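Local coordinates for pyoverdine biosynthesis protein PvcB (Pseudomonas aeruginosa, PDB 3EAT), which probably catalyses the iron- and 2-oxoglutarate-dependent oxidation of tyrosine isonitrile on the way to paerucumarin, at residues 180-185 against 287-292; 195-200 against 214-219. All coordinates share one frame; numbering follows the deposited sequence.

Interaction 1. Residues 180-185 against 287-292; sequences AAPIVE and NPHLQR
Ala180 meets the C-terminal tail through its backbone and its methyl group. Its N donates to His289 O at 2.8 Å, an N-H...O angle of 162°. The methyl rests against the end of the Gln291 side chain, CB to NE2 3.6 Å, where the bend at chi2 brings the Gln291 amide to it, while the Ala180 carbonyl oxygen lies 3.3 Å from His289 CB. One residue on, Ala181 presents its CB squarely to the His289 imidazole: the methyl stands 3.4 Å from the ring centroid, almost on the ring normal, a CH-pi contact. Pro288 CG lies over the opposite face at 3.9 Å above the plane of the His289 ring, so the imidazole is sandwiched between a methyl and a proline ring. Pro182 adds a looser touch. Further along, Glu185 reaches back with its side chain. With CG anti to the backbone N (chi1 -179°) and a bend at chi2, it brings its carboxylate to the rim of the same ring. His289 NE2 donates to Glu185 OE1 at 2.8 Å, nearly straight and close to the imidazole plane; OE1 is met on its anti side, well out of the carboxylate plane. Sandwich and hydrogen bond together fix the rotation of the imidazole, and the carboxylate would probably polarise it. On the backbone side, Asn287 OD1 accepts from His289 N at 3.0 Å, and Asn287 ND2 reaches the carbonyls of Met116 and Leu118. The arrangement is a His-carboxylate hydrogen bond, with His289 N closing an Asx turn made by Asn287, by which the tail after strand 272-286 is fastened to edge strand 178-182 of the three-stranded antiparallel sheet and to strand 184-186 of the two-stranded one.

Interaction 2. Residues 195-200 against 214-219; sequences LRFCEP and FHYDGI
Tyr216 and Phe214, two residues apart on strand 214-217, share one first torsion, CG anti to the carbonyl carbon (chi1 -60° and -54°), and this sends both rings across to residues 197-200. Phe197 answers with CG anti to its own backbone N (chi1 170°), laying its ring beside the phenol. Three residues, Cys198, Pro200 and Phe197, meet at the Tyr216 hydroxyl. It donates a weak hydrogen bond to Cys198 O at 3.0 Å, with Pro200 CD packed 3.3 Å from Tyr216 OH; both partners sit at the edge of the phenol, near its plane. Phe197 approaches from another direction, its side chain crossing that of Tyr216 at about a right angle, with CE1 3.4 Å from Tyr216 OH and 3.9 Å from Tyr216 CZ. Glu199 CA covers a face of the Phe197 ring, offset toward the rim. The Phe214 ring lies further along. Pro200 CA sits over one face, 4.3 Å above the plane of the Phe214 ring, while Pro200 CB comes to 4.0 Å from Phe214 CD1. Cys198 SG approaches Phe214 CE2 at 3.8 Å, an oblique sulfur-aromatic contact. Tyr168 of strand 165-169 touches all three rings, and its hydroxyl accepts a hydrogen bond from Cys198 N; Leu228 of helix 224-235 reaches both Phe197 and Tyr216. The result is an aromatic cluster between the end strand of a small antiparallel sheet and the irregular chain beyond strand 193-195, whose Cys198 also touches His112, a probable iron ligand of this TfdA-family dioxygenase.

In the fold
The centres of interactions 1 and 2 lie 10 Å apart, and interaction 2 is nested within the long loop that interaction 1 closes. They join directly: Ile183 O and Arg196 N, 2.9 Å apart, probably form a hydrogen bond, and Ile183 CD1 packs 3.6 Å from Phe197 CD1. Arg196 also touches His289. Strand 165-169 unites them, pairing with 178-182 along one edge and 214-217 along the other. Their relation to the probable iron site differs. In interaction 2 the side chain of Cys198 is about 4 Å from His112, whereas in interaction 1 Ala181 stays about 11 Å from His112 and His289 about 11 Å from Asp114, side chain to side chain.

Interaction 1. Residues 180-185 against 287-292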
loop_
_atom_site.group_PDB
_atom_site.type_symbol
_atom_site.label_atom_id
_atom_site.label_comp_id
_atom_site.label_asym_id
_atom_site.label_seq_id
_atom_site.Cartn_x
_atom_site.Cartn_y
_atom_site.Cartn_z
ATOM N N ALA A 180 28.923 18.583 4.078
ATOM C CA ALA A 180 28.391 19.552 5.034
ATOM C C ALA A 180 26.859 19.528 5.095
ATOM O O ALA A 180 26.196 19.587 4.056
ATOM C CB ALA A 180 28.895 20.964 4.706
ATOM N N ALA A 181 26.316 19.463 6.313
ATOM C CA ALA A 181 24.867 19.500 6.529
ATOM C C ALA A 181 24.480 20.322 7.747
ATOM O O ALA A 181 25.168 20.263 8.766
ATOM C CB ALA A 181 24.311 18.071 6.681
ATOM N N PRO A 182 23.352 21.060 7.668
ATOM C CA PRO A 182 22.806 21.621 8.916
ATOM C C PRO A 182 22.452 20.488 9.895
ATOM O O PRO A 182 22.080 19.388 9.466
ATOM C CB PRO A 182 21.520 22.338 8.466
ATOM C CG PRO A 182 21.625 22.485 6.969
ATOM C CD PRO A 182 22.530 21.383 6.484
ATOM N N ILE A 183 22.582 20.740 11.193
ATOM C CA ILE A 183 22.216 19.745 12.197
ATOM C C ILE A 183 20.715 19.466 12.114
ATOM O O ILE A 183 20.288 18.309 12.138
ATOM C CB ILE A 183 22.588 20.212 13.619
ATOM C CG1 ILE A 183 24.116 20.315 13.778
ATOM C CG2 ILE A 183 21.950 19.317 14.679
ATOM C CD1 ILE A 183 24.878 18.985 13.780
ATOM N N VAL A 184 19.929 20.534 12.008
ATOM C CA VAL A 184 18.487 20.427 11.855
ATOM C C VAL A 184 18.185 20.549 10.380
ATOM O O VAL A 184 18.479 21.563 9.737
ATOM C CB VAL A 184 17.713 21.501 12.666
ATOM C CG1 VAL A 184 16.209 21.449 12.367
ATOM C CG2 VAL A 184 17.962 21.323 14.168
ATOM N N GLU A 185 17.596 19.493 9.844
ATOM C CA GLU A 185 17.347 19.415 8.424
ATOM C C GLU A 185 15.846 19.113 8.208
ATOM O O GLU A 185 15.093 18.905 9.176
ATOM C CB GLU A 185 18.300 18.353 7.861
ATOM C CG GLU A 185 18.258 18.106 6.384
ATOM C CD GLU A 185 18.656 19.298 5.543
ATOM O OE1 GLU A 185 19.867 19.438 5.241
ATOM O OE2 GLU A 185 17.742 20.061 5.146
ATOM N N ASN A 287 22.780 13.356 -3.243
ATOM C CA ASN A 287 23.275 13.778 -1.934
ATOM C C ASN A 287 23.296 15.287 -1.836
ATOM O O ASN A 287 24.111 15.924 -2.485
ATOM C CB ASN A 287 24.677 13.224 -1.693
ATOM C CG ASN A 287 25.168 13.444 -0.269
ATOM O OD1 ASN A 287 24.568 14.194 0.513
ATOM N ND2 ASN A 287 26.272 12.786 0.077
ATOM N N PRO A 288 22.390 15.876 -1.029
ATOM C CA PRO A 288 22.344 17.351 -0.953
ATOM C C PRO A 288 23.490 17.976 -0.146
ATOM O O PRO A 288 23.550 19.200 -0.034
ATOM C CB PRO A 288 20.997 17.625 -0.274
ATOM C CG PRO A 288 20.727 16.404 0.547
ATOM C CD PRO A 288 21.370 15.238 -0.174
ATOM N N HIS A 289 24.392 17.146 0.377
ATOM C CA HIS A 289 25.387 17.566 1.375
ATOM C C HIS A 289 26.856 17.381 0.951
ATOM O O HIS A 289 27.783 17.872 1.630
ATOM C CB HIS A 289 25.154 16.796 2.679
ATOM C CG HIS A 289 23.815 17.046 3.303
ATOM N ND1 HIS A 289 23.068 16.042 3.887
ATOM C CD2 HIS A 289 23.086 18.181 3.429
ATOM C CE1 HIS A 289 21.944 16.553 4.355
ATOM N NE2 HIS A 289 21.928 17.847 4.089
ATOM N N LEU A 290 27.061 16.651 -0.147
ATOM C CA LEU A 290 28.398 16.404 -0.684
ATOM C C LEU A 290 28.986 17.695 -1.253
ATOM O O LEU A 290 28.305 18.417 -1.977
ATOM C CB LEU A 290 28.331 15.327 -1.772
ATOM C CG LEU A 290 29.604 14.813 -2.455
ATOM C CD1 LEU A 290 30.466 14.007 -1.492
ATOM C CD2 LEU A 290 29.232 13.966 -3.672
ATOM N N GLN A 291 30.239 17.991 -0.909
ATOM C CA GLN A 291 30.948 19.130 -1.520
ATOM C C GLN A 291 31.456 18.738 -2.908
ATOM O O GLN A 291 32.234 17.792 -3.055
ATOM C CB GLN A 291 32.098 19.639 -0.636
ATOM C CG GLN A 291 31.743 19.840 0.859
ATOM C CD GLN A 291 30.904 21.095 1.146
ATOM O OE1 GLN A 291 29.897 21.365 0.478
ATOM N NE2 GLN A 291 31.317 21.856 2.166
ATOM N N ARG A 292 30.978 19.452 -3.921
ATOM C CA ARG A 292 31.335 19.189 -5.312
ATOM C C ARG A 292 32.243 20.294 -5.867
ATOM O O ARG A 292 32.837 20.137 -6.938
ATOM C CB ARG A 292 30.066 19.046 -6.156
ATOM C CG ARG A 292 29.119 17.987 -5.612
ATOM C CD ARG A 292 27.657 18.219 -6.030
ATOM N NE ARG A 292 26.692 17.429 -5.244
ATOM C CZ ARG A 292 26.540 16.107 -5.327
ATOM N NH1 ARG A 292 27.294 15.393 -6.141
ATOM N NH2 ARG A 292 25.640 15.489 -4.587
#

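Interaction 2. Residues 195-200 against 214-219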
loop_
_atom_site.group_PDB
_atom_site.type_symbol
_atom_site.label_atom_id
_atom_site.label_comp_id
_atom_site.label_asym_id
_atom_site.label_seq_id
_atom_site.Cartn_x
_atom_site.Cartn_y
_atom_site.Cartn_z
ATOM N N LEU A 195 17.127 15.275 12.051
ATOM C CA LEU A 195 18.508 15.659 12.298
ATOM C C LEU A 195 19.451 14.969 11.314
ATOM O O LEU A 195 19.289 13.780 10.985
ATOM C CB LEU A 195 18.932 15.370 13.750
ATOM C CG LEU A 195 18.153 16.071 14.881
ATOM C CD1 LEU A 195 18.645 15.643 16.245
ATOM C CD2 LEU A 195 18.204 17.588 14.755
ATOM N N ARG A 196 20.415 15.738 10.819
ATOM C CA ARG A 196 21.597 15.162 10.189
ATOM C C ARG A 196 22.804 15.591 11.010
ATOM O O ARG A 196 23.099 16.774 11.148
ATOM C CB ARG A 196 21.729 15.566 8.712
ATOM C CG ARG A 196 20.568 15.134 7.812
ATOM C CD ARG A 196 20.540 13.635 7.521
ATOM N NE ARG A 196 19.884 12.870 8.578
ATOM C CZ ARG A 196 19.590 11.565 8.512
ATOM N NH1 ARG A 196 19.896 10.848 7.426
ATOM N NH2 ARG A 196 18.976 10.973 9.533
ATOM N N PHE A 197 23.486 14.608 11.573
ATOM C CA PHE A 197 24.554 14.838 12.521
ATOM C C PHE A 197 25.463 13.638 12.405
ATOM O O PHE A 197 25.006 12.501 12.460
ATOM C CB PHE A 197 23.957 14.952 13.932
ATOM C CG PHE A 197 24.972 14.949 15.066
ATOM C CD1 PHE A 197 26.063 15.823 15.070
ATOM C CD2 PHE A 197 24.791 14.104 16.166
ATOM C CE1 PHE A 197 26.980 15.820 16.137
ATOM C CE2 PHE A 197 25.691 14.105 17.240
ATOM C CZ PHE A 197 26.787 14.961 17.224
ATOM N N CYS A 198 26.745 13.894 12.195
ATOM C CA CYS A 198 27.739 12.842 12.296
ATOM C C CYS A 198 28.494 13.039 13.611
ATOM O O CYS A 198 29.167 14.046 13.798
ATOM C CB CYS A 198 28.671 12.871 11.086
ATOM S SG CYS A 198 29.826 11.519 11.078
ATOM N N GLU A 199 28.342 12.098 14.533
ATOM C CA GLU A 199 28.878 12.251 15.888
ATOM C C GLU A 199 30.384 11.964 15.932
ATOM O O GLU A 199 30.835 10.972 15.370
ATOM C CB GLU A 199 28.124 11.335 16.862
ATOM C CG GLU A 199 28.590 11.383 18.314
ATOM C CD GLU A 199 27.972 10.273 19.152
ATOM O OE1 GLU A 199 27.532 9.253 18.565
ATOM O OE2 GLU A 199 27.927 10.410 20.403
ATOM N N PRO A 200 31.166 12.839 16.591
ATOM C CA PRO A 200 32.584 12.518 16.795
ATOM C C PRO A 200 32.789 11.499 17.924
ATOM O O PRO A 200 31.954 11.413 18.834
ATOM C CB PRO A 200 33.201 13.866 17.179
ATOM C CG PRO A 200 32.084 14.625 17.797
ATOM C CD PRO A 200 30.805 14.153 17.154
ATOM N N PHE A 214 36.030 16.930 12.314
ATOM C CA PHE A 214 34.623 17.282 12.588
ATOM C C PHE A 214 34.484 18.702 13.149
ATOM O O PHE A 214 34.748 18.932 14.330
ATOM C CB PHE A 214 33.988 16.293 13.583
ATOM C CG PHE A 214 34.096 14.847 13.173
ATOM C CD1 PHE A 214 35.112 14.036 13.688
ATOM C CD2 PHE A 214 33.179 14.288 12.286
ATOM C CE1 PHE A 214 35.216 12.688 13.310
ATOM C CE2 PHE A 214 33.272 12.945 11.899
ATOM C CZ PHE A 214 34.292 12.145 12.411
ATOM N N HIS A 215 34.058 19.649 12.318
ATOM C CA HIS A 215 33.870 21.043 12.766
ATOM C C HIS A 215 32.390 21.440 12.797
ATOM O O HIS A 215 31.582 20.901 12.034
ATOM C CB HIS A 215 34.684 22.017 11.898
ATOM C CG HIS A 215 36.081 21.548 11.610
ATOM N ND1 HIS A 215 36.544 21.322 10.329
ATOM C CD2 HIS A 215 37.107 21.234 12.440
ATOM C CE1 HIS A 215 37.796 20.903 10.384
ATOM N NE2 HIS A 215 38.160 20.836 11.652
ATOM N N TYR A 216 32.036 22.371 13.679
ATOM C CA TYR A 216 30.641 22.814 13.801
ATOM C C TYR A 216 30.460 24.327 13.677
ATOM O O TYR A 216 30.767 25.074 14.598
ATOM C CB TYR A 216 29.992 22.250 15.079
ATOM C CG TYR A 216 29.990 20.739 15.090
ATOM C CD1 TYR A 216 30.969 20.031 15.784
ATOM C CD2 TYR A 216 29.040 20.013 14.359
ATOM C CE1 TYR A 216 30.996 18.645 15.775
ATOM C CE2 TYR A 216 29.058 18.622 14.340
ATOM C CZ TYR A 216 30.039 17.943 15.053
ATOM O OH TYR A 216 30.077 16.565 15.053
ATOM N N ASP A 217 29.947 24.750 12.523
ATOM C CA ASP A 217 29.764 26.163 12.177
ATOM C C ASP A 217 28.476 26.759 12.723
ATOM O O ASP A 217 27.679 26.061 13.351
ATOM C CB ASP A 217 29.777 26.325 10.658
ATOM C CG ASP A 217 31.005 25.720 10.027
ATOM O OD1 ASP A 217 31.971 25.438 10.764
ATOM O OD2 ASP A 217 31.015 25.516 8.799
ATOM N N GLY A 218 28.290 28.058 12.477
ATOM C CA GLY A 218 27.067 28.784 12.841
ATOM C C GLY A 218 26.917 29.087 14.321
ATOM O O GLY A 218 25.980 29.777 14.727
ATOM N N ILE A 219 27.831 28.561 15.131
ATOM C CA ILE A 219 27.825 28.819 16.569
ATOM C C ILE A 219 29.206 29.261 17.066
ATOM O O ILE A 219 30.217 29.023 16.399
ATOM C CB ILE A 219 27.326 27.587 17.388
ATOM C CG1 ILE A 219 28.230 26.360 17.163
ATOM C CG2 ILE A 219 25.853 27.292 17.075
ATOM C CD1 ILE A 219 28.235 25.352 18.315
#